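Local atomic coordinates of DR2417 (PDB entry 4XWW), a protein that degrades RNA from the 5' end as a metal-dependent exonuclease of the RNase J family and probably takes part in rRNA maturation and mRNA turnover. Residues V36-D41 and I67-E72; K397-W402 and I410-L415; N431-N436 and F442-T447. All coordinates share one frame; numbering follows the deposited sequence.

In the fold
Three contacts follow one another along the chain in series, none nesting in or crossing another. Interaction 1 comes first: 25 residues leave strand 34-39, run through strands 42-46 and 62-65, and come back as helix 68-72 to lie against the sheet. Interaction 2 closes a short loop of seven residues, folding helix 406-417 onto strand 398-402 of the second sheet. Interaction 3 is a hairpin that adds strands 433-438 and 441-447 to the edge of the sheet used by interaction 1. Interactions 2 and 3 touch through Phe398 and Phe442, tying the two sheets together, whereas interaction 1 stays about 13 Å from interaction 3, centre to centre.

Interaction 1: residues V36-D41 and I67-E72; sequences VFRYGD and IDYLLE
Arg38 reaches out from strand 34-39 to the phenol end of Tyr69 on helix 68-72. Its CG stands anti to the backbone N (chi1 -178°) and the chain runs on extended to NE; the side chain also touches Ile43 of strand 42-46. CD lies 3.2 Å from Tyr69 OH, the nearest approach of the two residues. Beyond it, NE donates a 2.9 Å hydrogen bond to Gly40 O, in the turn that follows the strand; this oxygen sits in the guanidinium plane. NH2 makes a weak, long salt bridge to Asp41 OD1 at 3.5 Å. The last nitrogen, NH1, donates to a water 2.9 Å away, and this water lies in the plane of the Tyr69 ring at a short 2.5 Å from OH. The bond to Gly40 O, with weak support from Asp41, helps set the rotation of the guanidinium, whose plane stands 54° from the tyrosine ring, and water bridges the two polar tips.

Nearer the start of the segment the contact is apolar. Val36 sends CG1 obliquely to Tyr69 CE2 (3.9 Å), while its CG2 slides past Leu70 CD2 at 3.7 Å. Tyr69 also rests on Glu20 and Ile22 of strand 19-23, so this one side chain reaches a further strand of the sheet.

The segment axes lie 11.4 Å apart and are inclined by 36°. Phe37 points the other way, onto Tyr161 and Leu163 of the second sheet. One strand thus faces a helix on one side and a sheet on the other, the layering of the metallo-beta-lactamase alpha-beta/beta-alpha sandwich.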
loop_
_atom_site.group_PDB
_atom_site.type_symbol
_atom_site.label_atom_id
_atom_site.label_comp_id
_atom_site.label_asym_id
_atom_site.label_seq_id
_atom_site.Cartn_x
_atom_site.Cartn_y
_atom_site.Cartn_z
ATOM N N VAL A 36 15.447 9.403 -25.378
ATOM C CA VAL A 36 16.021 10.224 -26.426
ATOM C C VAL A 36 17.246 9.520 -26.981
ATOM O O VAL A 36 18.076 9.012 -26.228
ATOM C CB VAL A 36 16.392 11.626 -25.881
ATOM C CG1 VAL A 36 17.196 12.409 -26.881
ATOM C CG2 VAL A 36 15.126 12.378 -25.487
ATOM N N PHE A 37 17.329 9.469 -28.311
ATOM C CA PHE A 37 18.535 9.045 -29.017
ATOM C C PHE A 37 19.122 10.225 -29.764
ATOM O O PHE A 37 18.419 10.896 -30.517
ATOM C CB PHE A 37 18.232 7.902 -29.988
ATOM C CG PHE A 37 17.802 6.637 -29.302
ATOM C CD1 PHE A 37 18.744 5.726 -28.852
ATOM C CD2 PHE A 37 16.456 6.367 -29.087
ATOM C CE1 PHE A 37 18.348 4.559 -28.196
ATOM C CE2 PHE A 37 16.060 5.202 -28.443
ATOM C CZ PHE A 37 17.010 4.299 -28.004
ATOM N N ARG A 38 20.407 10.496 -29.550
ATOM C CA ARG A 38 21.043 11.605 -30.231
ATOM C C ARG A 38 22.328 11.173 -30.919
ATOM O O ARG A 38 23.204 10.561 -30.306
ATOM C CB ARG A 38 21.345 12.763 -29.276
ATOM C CG ARG A 38 21.976 13.958 -30.006
ATOM C CD ARG A 38 22.215 15.164 -29.109
ATOM N NE ARG A 38 22.949 16.187 -29.859
ATOM C CZ ARG A 38 23.468 17.292 -29.335
ATOM N NH1 ARG A 38 23.346 17.543 -28.040
ATOM N NH2 ARG A 38 24.118 18.148 -30.118
ATOM N N TYR A 39 22.395 11.484 -32.206
ATOM C CA TYR A 39 23.624 11.346 -32.988
ATOM C C TYR A 39 23.903 12.633 -33.768
ATOM O O TYR A 39 23.142 13.013 -34.662
ATOM C CB TYR A 39 23.537 10.157 -33.949
ATOM C CG TYR A 39 24.872 9.866 -34.593
ATOM C CD1 TYR A 39 25.268 10.548 -35.733
ATOM C CD2 TYR A 39 25.757 8.953 -34.033
ATOM C CE1 TYR A 39 26.490 10.320 -36.310
ATOM C CE2 TYR A 39 27.001 8.715 -34.616
ATOM C CZ TYR A 39 27.352 9.406 -35.760
ATOM O OH TYR A 39 28.571 9.197 -36.372
ATOM N N GLY A 40 25.001 13.300 -33.434
ATOM C CA GLY A 40 25.316 14.583 -34.038
ATOM C C GLY A 40 24.216 15.567 -33.704
ATOM O O GLY A 40 23.868 15.729 -32.535
ATOM N N ASP A 41 23.643 16.199 -34.726
ATOM C CA ASP A 41 22.576 17.165 -34.487
ATOM C C ASP A 41 21.192 16.607 -34.826
ATOM O O ASP A 41 20.276 17.349 -35.178
ATOM C CB ASP A 41 22.835 18.449 -35.269
ATOM C CG ASP A 41 23.944 19.289 -34.651
ATOM O OD1 ASP A 41 24.287 19.057 -33.469
ATOM O OD2 ASP A 41 24.465 20.188 -35.346
ATOM N N ILE A 67 10.852 18.099 -19.768
ATOM C CA ILE A 67 11.370 18.021 -21.131
ATOM C C ILE A 67 12.317 19.166 -21.443
ATOM O O ILE A 67 12.501 19.520 -22.618
ATOM C CB ILE A 67 10.237 17.994 -22.185
ATOM C CG1 ILE A 67 9.335 19.221 -22.058
ATOM C CG2 ILE A 67 9.451 16.679 -22.095
ATOM C CD1 ILE A 67 8.441 19.442 -23.277
ATOM N N ASP A 68 12.931 19.729 -20.398
ATOM C CA ASP A 68 13.950 20.772 -20.564
ATOM C C ASP A 68 14.918 20.441 -21.693
ATOM O O ASP A 68 15.252 21.304 -22.511
ATOM C CB ASP A 68 14.760 20.973 -19.281
ATOM C CG ASP A 68 13.897 21.285 -18.080
ATOM O OD1 ASP A 68 12.851 20.628 -17.909
ATOM O OD2 ASP A 68 14.273 22.183 -17.296
ATOM N N TYR A 69 15.372 19.191 -21.730
ATOM C CA TYR A 69 16.347 18.788 -22.743
ATOM C C TYR A 69 15.795 18.945 -24.159
ATOM O O TYR A 69 16.480 19.471 -25.037
ATOM C CB TYR A 69 16.800 17.343 -22.521
ATOM C CG TYR A 69 17.852 16.896 -23.518
ATOM C CD1 TYR A 69 19.201 17.144 -23.299
ATOM C CD2 TYR A 69 17.490 16.238 -24.683
ATOM C CE1 TYR A 69 20.159 16.742 -24.222
ATOM C CE2 TYR A 69 18.424 15.825 -25.587
ATOM C CZ TYR A 69 19.758 16.074 -25.360
ATOM O OH TYR A 69 20.687 15.667 -26.298
ATOM N N LEU A 70 14.565 18.487 -24.375
ATOM C CA LEU A 70 13.941 18.554 -25.699
ATOM C C LEU A 70 13.679 19.984 -26.134
ATOM O O LEU A 70 13.784 20.308 -27.317
ATOM C CB LEU A 70 12.633 17.750 -25.716
ATOM C CG LEU A 70 12.813 16.256 -25.439
ATOM C CD1 LEU A 70 11.490 15.499 -25.508
ATOM C CD2 LEU A 70 13.790 15.697 -26.434
ATOM N N LEU A 71 13.340 20.846 -25.178
ATOM C CA LEU A 71 13.147 22.260 -25.476
ATOM C C LEU A 71 14.444 22.899 -25.932
ATOM O O LEU A 71 14.451 23.695 -26.865
ATOM C CB LEU A 71 12.598 22.995 -24.252
ATOM C CG LEU A 71 11.206 22.527 -23.831
ATOM C CD1 LEU A 71 10.868 23.035 -22.440
ATOM C CD2 LEU A 71 10.173 23.014 -24.842
ATOM N N GLU A 72 15.541 22.553 -25.272
ATOM C CA GLU A 72 16.826 23.132 -25.622
ATOM C C GLU A 72 17.230 22.737 -27.036
ATOM O O GLU A 72 17.854 23.514 -27.756
ATOM C CB GLU A 72 17.912 22.700 -24.631
ATOM C CG GLU A 72 19.308 23.121 -25.063
ATOM C CD GLU A 72 20.375 22.796 -24.041
ATOM O OE1 GLU A 72 20.021 22.568 -22.865
ATOM O OE2 GLU A 72 21.569 22.776 -24.416
HETATM O O HOH W 1 23.128 15.780 -25.784
#

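Interaction 2: residues K397-W402 and I410-L415; sequences KFFLPW and INHAKL
Phe399 drives the edge of its ring into one face of the His412 imidazole in a T-shaped pair, planes at 82° and centroids 4.9 Å apart. Phe399 CZ is the atom that lands over the imidazole, 3.5 Å above the middle of its plane, and His412 O lies in the plane of the phenyl ring at its edge, 3.9 Å from Phe399 CE2. One face of the phenyl ring is covered within its own strand by Pro401, whose CD sits 3.8 Å above the ring centre. These groups join the first strand and the helix of a beta-alpha-beta unit made of strand 398-402, helix 406-417 and strand 425-426. The short segments of strand and helix run roughly antiparallel, at 141°, as expected for a chain that turns back over its sheet.

Both aromatic side chains have CG anti to the backbone N (chi1 178° for Phe399), which turns both rings into the space between strand and helix, where they cross at about a right angle. The imidazole is also held through ND1, which is hydrogen-bonded to Ser210 OG, and the same hydroxyl bonds Trp402 O. Ser210 follows Asp209, the predicted proton donor, whose side chain comes within about 6 Å of that of His412, which places the pair close to the probable catalytic region. One residue earlier in the helix, Asn411 ND2 bonds Tyr362 OH of the second subunit, putting this helix at the dimer interface.

Leu387 and Leu391 of helix 384-394 add to the packing round His412. Toward strand 425-426, Ala413 and Pro401 both touch Thr426. Pro401 CG stands 4.5 Å from Ala413 CB, and Pro401 CB presses closer, 3.8 Å from His412 CB.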
loop_
_atom_site.group_PDB
_atom_site.type_symbol
_atom_site.label_atom_id
_atom_site.label_comp_id
_atom_site.label_asym_id
_atom_site.label_seq_id
_atom_site.Cartn_x
_atom_site.Cartn_y
_atom_site.Cartn_z
ATOM N N LYS A 397 26.332 -6.781 -27.099
ATOM C CA LYS A 397 27.601 -6.366 -26.526
ATOM C C LYS A 397 27.345 -5.573 -25.253
ATOM O O LYS A 397 28.020 -5.777 -24.247
ATOM C CB LYS A 397 28.415 -5.543 -27.518
ATOM C CG LYS A 397 29.808 -5.165 -27.007
ATOM C CD LYS A 397 30.704 -4.663 -28.162
ATOM C CE LYS A 397 32.150 -4.446 -27.683
ATOM N NZ LYS A 397 33.022 -3.799 -28.704
ATOM N N PHE A 398 26.353 -4.687 -25.290
ATOM C CA PHE A 398 26.075 -3.823 -24.146
ATOM C C PHE A 398 24.607 -3.932 -23.743
ATOM O O PHE A 398 23.766 -4.275 -24.570
ATOM C CB PHE A 398 26.458 -2.390 -24.490
ATOM C CG PHE A 398 27.933 -2.224 -24.791
ATOM C CD1 PHE A 398 28.874 -2.619 -23.860
ATOM C CD2 PHE A 398 28.369 -1.683 -25.996
ATOM C CE1 PHE A 398 30.234 -2.471 -24.121
ATOM C CE2 PHE A 398 29.729 -1.536 -26.274
ATOM C CZ PHE A 398 30.665 -1.932 -25.327
ATOM N N PHE A 399 24.289 -3.669 -22.479
ATOM C CA PHE A 399 22.944 -3.937 -22.002
ATOM C C PHE A 399 22.452 -2.839 -21.053
ATOM O O PHE A 399 23.148 -2.471 -20.097
ATOM C CB PHE A 399 22.931 -5.324 -21.341
ATOM C CG PHE A 399 21.610 -5.731 -20.740
ATOM C CD1 PHE A 399 20.411 -5.458 -21.377
ATOM C CD2 PHE A 399 21.591 -6.436 -19.549
ATOM C CE1 PHE A 399 19.201 -5.860 -20.802
ATOM C CE2 PHE A 399 20.402 -6.846 -18.975
ATOM C CZ PHE A 399 19.202 -6.553 -19.596
ATOM N N LEU A 400 21.253 -2.320 -21.345
ATOM C CA LEU A 400 20.567 -1.339 -20.508
ATOM C C LEU A 400 19.232 -1.881 -20.029
ATOM O O LEU A 400 18.221 -1.740 -20.714
ATOM C CB LEU A 400 20.303 -0.032 -21.263
ATOM C CG LEU A 400 21.372 1.042 -21.399
ATOM C CD1 LEU A 400 20.787 2.223 -22.172
ATOM C CD2 LEU A 400 21.841 1.497 -20.028
ATOM N N PRO A 401 19.214 -2.495 -18.842
ATOM C CA PRO A 401 17.921 -2.925 -18.297
ATOM C C PRO A 401 17.058 -1.701 -17.992
ATOM O O PRO A 401 17.534 -0.726 -17.395
ATOM C CB PRO A 401 18.309 -3.699 -17.033
ATOM C CG PRO A 401 19.724 -3.246 -16.722
ATOM C CD PRO A 401 20.352 -2.977 -18.047
ATOM N N TRP A 402 15.789 -1.772 -18.382
ATOM C CA TRP A 402 14.935 -0.600 -18.512
ATOM C C TRP A 402 13.528 -0.918 -17.972
ATOM O O TRP A 402 13.257 -2.076 -17.652
ATOM C CB TRP A 402 14.949 -0.164 -20.006
ATOM C CG TRP A 402 13.779 0.639 -20.463
ATOM C CD1 TRP A 402 13.631 1.997 -20.378
ATOM C CD2 TRP A 402 12.604 0.144 -21.102
ATOM N NE1 TRP A 402 12.418 2.370 -20.891
ATOM C CE2 TRP A 402 11.765 1.248 -21.343
ATOM C CE3 TRP A 402 12.176 -1.132 -21.497
ATOM C CZ2 TRP A 402 10.519 1.127 -21.968
ATOM C CZ3 TRP A 402 10.914 -1.262 -22.100
ATOM C CH2 TRP A 402 10.107 -0.132 -22.323
ATOM N N ILE A 410 18.488 -4.107 -11.542
ATOM C CA ILE A 410 19.697 -4.760 -11.047
ATOM C C ILE A 410 19.519 -6.274 -11.111
ATOM O O ILE A 410 20.443 -7.015 -11.468
ATOM C CB ILE A 410 20.033 -4.270 -9.624
ATOM C CG1 ILE A 410 20.514 -2.819 -9.703
ATOM C CG2 ILE A 410 21.082 -5.159 -8.980
ATOM C CD1 ILE A 410 20.708 -2.148 -8.355
ATOM N N ASN A 411 18.309 -6.740 -10.831
ATOM C CA ASN A 411 18.043 -8.162 -10.966
ATOM C C ASN A 411 18.054 -8.641 -12.411
ATOM O O ASN A 411 18.434 -9.771 -12.676
ATOM C CB ASN A 411 16.732 -8.522 -10.279
ATOM C CG ASN A 411 16.941 -8.774 -8.823
ATOM O OD1 ASN A 411 17.510 -9.797 -8.452
ATOM N ND2 ASN A 411 16.555 -7.819 -7.987
ATOM N N HIS A 412 17.674 -7.772 -13.348
ATOM C CA HIS A 412 17.751 -8.099 -14.772
ATOM C C HIS A 412 19.228 -8.233 -15.173
ATOM O O HIS A 412 19.615 -9.130 -15.925
ATOM C CB HIS A 412 17.049 -7.007 -15.589
ATOM C CG HIS A 412 16.610 -7.432 -16.961
ATOM N ND1 HIS A 412 15.825 -6.622 -17.759
ATOM C CD2 HIS A 412 16.862 -8.548 -17.688
ATOM C CE1 HIS A 412 15.604 -7.227 -18.916
ATOM N NE2 HIS A 412 16.223 -8.394 -18.903
ATOM N N ALA A 413 20.056 -7.333 -14.642
ATOM C CA ALA A 413 21.489 -7.359 -14.912
ATOM C C ALA A 413 22.107 -8.656 -14.385
ATOM O O ALA A 413 22.932 -9.281 -15.045
ATOM C CB ALA A 413 22.168 -6.131 -14.285
ATOM N N LYS A 414 21.701 -9.058 -13.185
ATOM C CA LYS A 414 22.215 -10.289 -12.581
ATOM C C LYS A 414 21.802 -11.529 -13.365
ATOM O O LYS A 414 22.602 -12.454 -13.537
ATOM C CB LYS A 414 21.723 -10.418 -11.138
ATOM C CG LYS A 414 22.367 -9.420 -10.172
ATOM C CD LYS A 414 21.904 -9.676 -8.738
ATOM C CE LYS A 414 22.323 -8.549 -7.804
ATOM N NZ LYS A 414 23.797 -8.369 -7.772
ATOM N N LEU A 415 20.561 -11.536 -13.843
ATOM C CA LEU A 415 20.086 -12.617 -14.708
ATOM C C LEU A 415 20.996 -12.754 -15.941
ATOM O O LEU A 415 21.379 -13.853 -16.339
ATOM C CB LEU A 415 18.644 -12.361 -15.148
ATOM C CG LEU A 415 18.047 -13.399 -16.096
ATOM C CD1 LEU A 415 17.962 -14.763 -15.426
ATOM C CD2 LEU A 415 16.659 -12.949 -16.560
#

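Interaction 3: residues N431-N436 and F442-T447; sequences NGDIVN and FRVSGT
Val435 CG1 and Phe442 CG both lie anti to their backbone N (chi1 -178° and -171°), and in these rotamers the methyl meets the ring. The two side chains cross at a slant, with Val435 CG1 3.6 Å from Phe442 CE1. Ile434 CG1 is instead anti to the carbonyl carbon (chi1 -54°), which lays CG1 and CD1 along the opposing backbone, CD1 coming 3.7 Å from Gly446 C.

Four hydrogen bonds join the antiparallel strands. Asn436 and Arg443 form a hydrogen-bonded pair, short one way (Asn436 N to Arg443 O, 2.6 Å) and longer the other (Arg443 N to Asn436 O, 3.2 Å). Farther along, Ile434 faces two residues: its O accepts from Ser445 N at 2.9 Å, and its N donates to Gly446 O at 2.9 Å. Ser445 and Gly446 together stand opposite the single residue Ile434, a beta bulge in strand 441-447, and it shifts the register, since Val435 is opposite Val444 while Asp433 is opposite Thr447.

On the face of Asp433 and Val435, Val444 CG1 packs 3.9 Å from Asp433 CG. The carboxylate is held from its own side by Lys430 N, bonded to OD2. Thr447 CG2 lies beside the other oxygen, Asp433 OD1, at 3.9 Å.

Phe442 also stacks on Phe398 of the second sheet, and Val435 is bonded through its backbone to Val21 of strand 19-23. The arrangement is a bulged beta hairpin that widens the sheet holding strands 19-23 and 34-39 in the metallo-beta-lactamase sandwich, with 441-447 as one of its two outermost strands within the chain.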
loop_
_atom_site.group_PDB
_atom_site.type_symbol
_atom_site.label_atom_id
_atom_site.label_comp_id
_atom_site.label_asym_id
_atom_site.label_seq_id
_atom_site.Cartn_x
_atom_site.Cartn_y
_atom_site.Cartn_z
ATOM N N ASN A 431 17.212 8.284 -15.006
ATOM C CA ASN A 431 16.708 9.373 -15.843
ATOM C C ASN A 431 17.686 10.540 -15.838
ATOM O O ASN A 431 18.226 10.894 -14.787
ATOM C CB ASN A 431 15.341 9.852 -15.362
ATOM C CG ASN A 431 14.293 8.795 -15.453
ATOM O OD1 ASN A 431 14.372 7.895 -16.290
ATOM N ND2 ASN A 431 13.290 8.885 -14.592
ATOM N N GLY A 432 17.894 11.142 -17.006
ATOM C CA GLY A 432 18.844 12.235 -17.167
ATOM C C GLY A 432 20.256 11.794 -17.504
ATOM O O GLY A 432 21.078 12.613 -17.896
ATOM N N ASP A 433 20.548 10.504 -17.374
ATOM C CA ASP A 433 21.888 10.023 -17.726
ATOM C C ASP A 433 22.147 10.180 -19.218
ATOM O O ASP A 433 21.268 9.902 -20.046
ATOM C CB ASP A 433 22.080 8.546 -17.367
ATOM C CG ASP A 433 22.369 8.320 -15.905
ATOM O OD1 ASP A 433 22.592 9.302 -15.164
ATOM O OD2 ASP A 433 22.393 7.137 -15.509
ATOM N N ILE A 434 23.352 10.616 -19.563
ATOM C CA ILE A 434 23.800 10.534 -20.944
ATOM C C ILE A 434 24.590 9.243 -21.083
ATOM O O ILE A 434 25.690 9.119 -20.544
ATOM C CB ILE A 434 24.681 11.738 -21.366
ATOM C CG1 ILE A 434 23.966 13.055 -21.080
ATOM C CG2 ILE A 434 25.033 11.632 -22.831
ATOM C CD1 ILE A 434 24.886 14.254 -21.092
ATOM N N VAL A 435 24.020 8.259 -21.765
ATOM C CA VAL A 435 24.734 7.008 -21.947
ATOM C C VAL A 435 25.423 7.042 -23.305
ATOM O O VAL A 435 24.768 7.100 -24.352
ATOM C CB VAL A 435 23.799 5.790 -21.841
ATOM C CG1 VAL A 435 24.599 4.497 -21.987
ATOM C CG2 VAL A 435 23.052 5.809 -20.496
ATOM N N ASN A 436 26.751 7.036 -23.292
ATOM C CA ASN A 436 27.494 7.087 -24.543
ATOM C C ASN A 436 27.736 5.714 -25.122
ATOM O O ASN A 436 28.205 4.814 -24.439
ATOM C CB ASN A 436 28.819 7.814 -24.352
ATOM C CG ASN A 436 28.707 9.277 -24.665
ATOM O OD1 ASN A 436 28.325 10.073 -23.815
ATOM N ND2 ASN A 436 28.997 9.638 -25.904
ATOM N N PHE A 442 30.759 2.281 -23.871
ATOM C CA PHE A 442 29.480 2.174 -23.185
ATOM C C PHE A 442 29.661 2.725 -21.782
ATOM O O PHE A 442 30.128 2.027 -20.879
ATOM C CB PHE A 442 29.005 0.721 -23.161
ATOM C CG PHE A 442 27.583 0.545 -22.653
ATOM C CD1 PHE A 442 26.537 1.255 -23.239
ATOM C CD2 PHE A 442 27.294 -0.339 -21.629
ATOM C CE1 PHE A 442 25.223 1.089 -22.796
ATOM C CE2 PHE A 442 25.986 -0.509 -21.181
ATOM C CZ PHE A 442 24.953 0.208 -21.768
ATOM N N ARG A 443 29.319 3.995 -21.605
ATOM C CA ARG A 443 29.521 4.649 -20.317
ATOM C C ARG A 443 28.580 5.828 -20.134
ATOM O O ARG A 443 28.093 6.404 -21.105
ATOM C CB ARG A 443 30.970 5.131 -20.195
ATOM C CG ARG A 443 31.337 6.096 -21.291
ATOM C CD ARG A 443 32.766 6.602 -21.195
ATOM N NE ARG A 443 32.967 7.703 -22.132
ATOM C CZ ARG A 443 32.936 8.989 -21.796
ATOM N NH1 ARG A 443 32.730 9.345 -20.536
ATOM N NH2 ARG A 443 33.119 9.920 -22.723
ATOM N N VAL A 444 28.341 6.189 -18.882
ATOM C CA VAL A 444 27.609 7.405 -18.572
ATOM C C VAL A 444 28.583 8.578 -18.568
ATOM O O VAL A 444 29.496 8.621 -17.739
ATOM C CB VAL A 444 26.905 7.329 -17.208
ATOM C CG1 VAL A 444 26.156 8.633 -16.943
ATOM C CG2 VAL A 444 25.954 6.107 -17.129
ATOM N N SER A 445 28.383 9.528 -19.477
ATOM C CA SER A 445 29.348 10.605 -19.695
ATOM C C SER A 445 28.930 11.954 -19.113
ATOM O O SER A 445 29.672 12.930 -19.205
ATOM C CB SER A 445 29.608 10.768 -21.185
ATOM O OG SER A 445 28.431 11.163 -21.877
ATOM N N GLY A 446 27.746 12.011 -18.520
ATOM C CA GLY A 446 27.242 13.252 -17.966
ATOM C C GLY A 446 25.757 13.120 -17.708
ATOM O O GLY A 446 25.194 12.047 -17.906
ATOM N N THR A 447 25.124 14.203 -17.266
ATOM C CA THR A 447 23.688 14.183 -16.999
ATOM C C THR A 447 23.036 15.402 -17.635
ATOM O O THR A 447 23.705 16.391 -17.929
ATOM C CB THR A 447 23.366 14.133 -15.469
ATOM O OG1 THR A 447 23.890 15.288 -14.807
ATOM C CG2 THR A 447 23.955 12.891 -14.836
#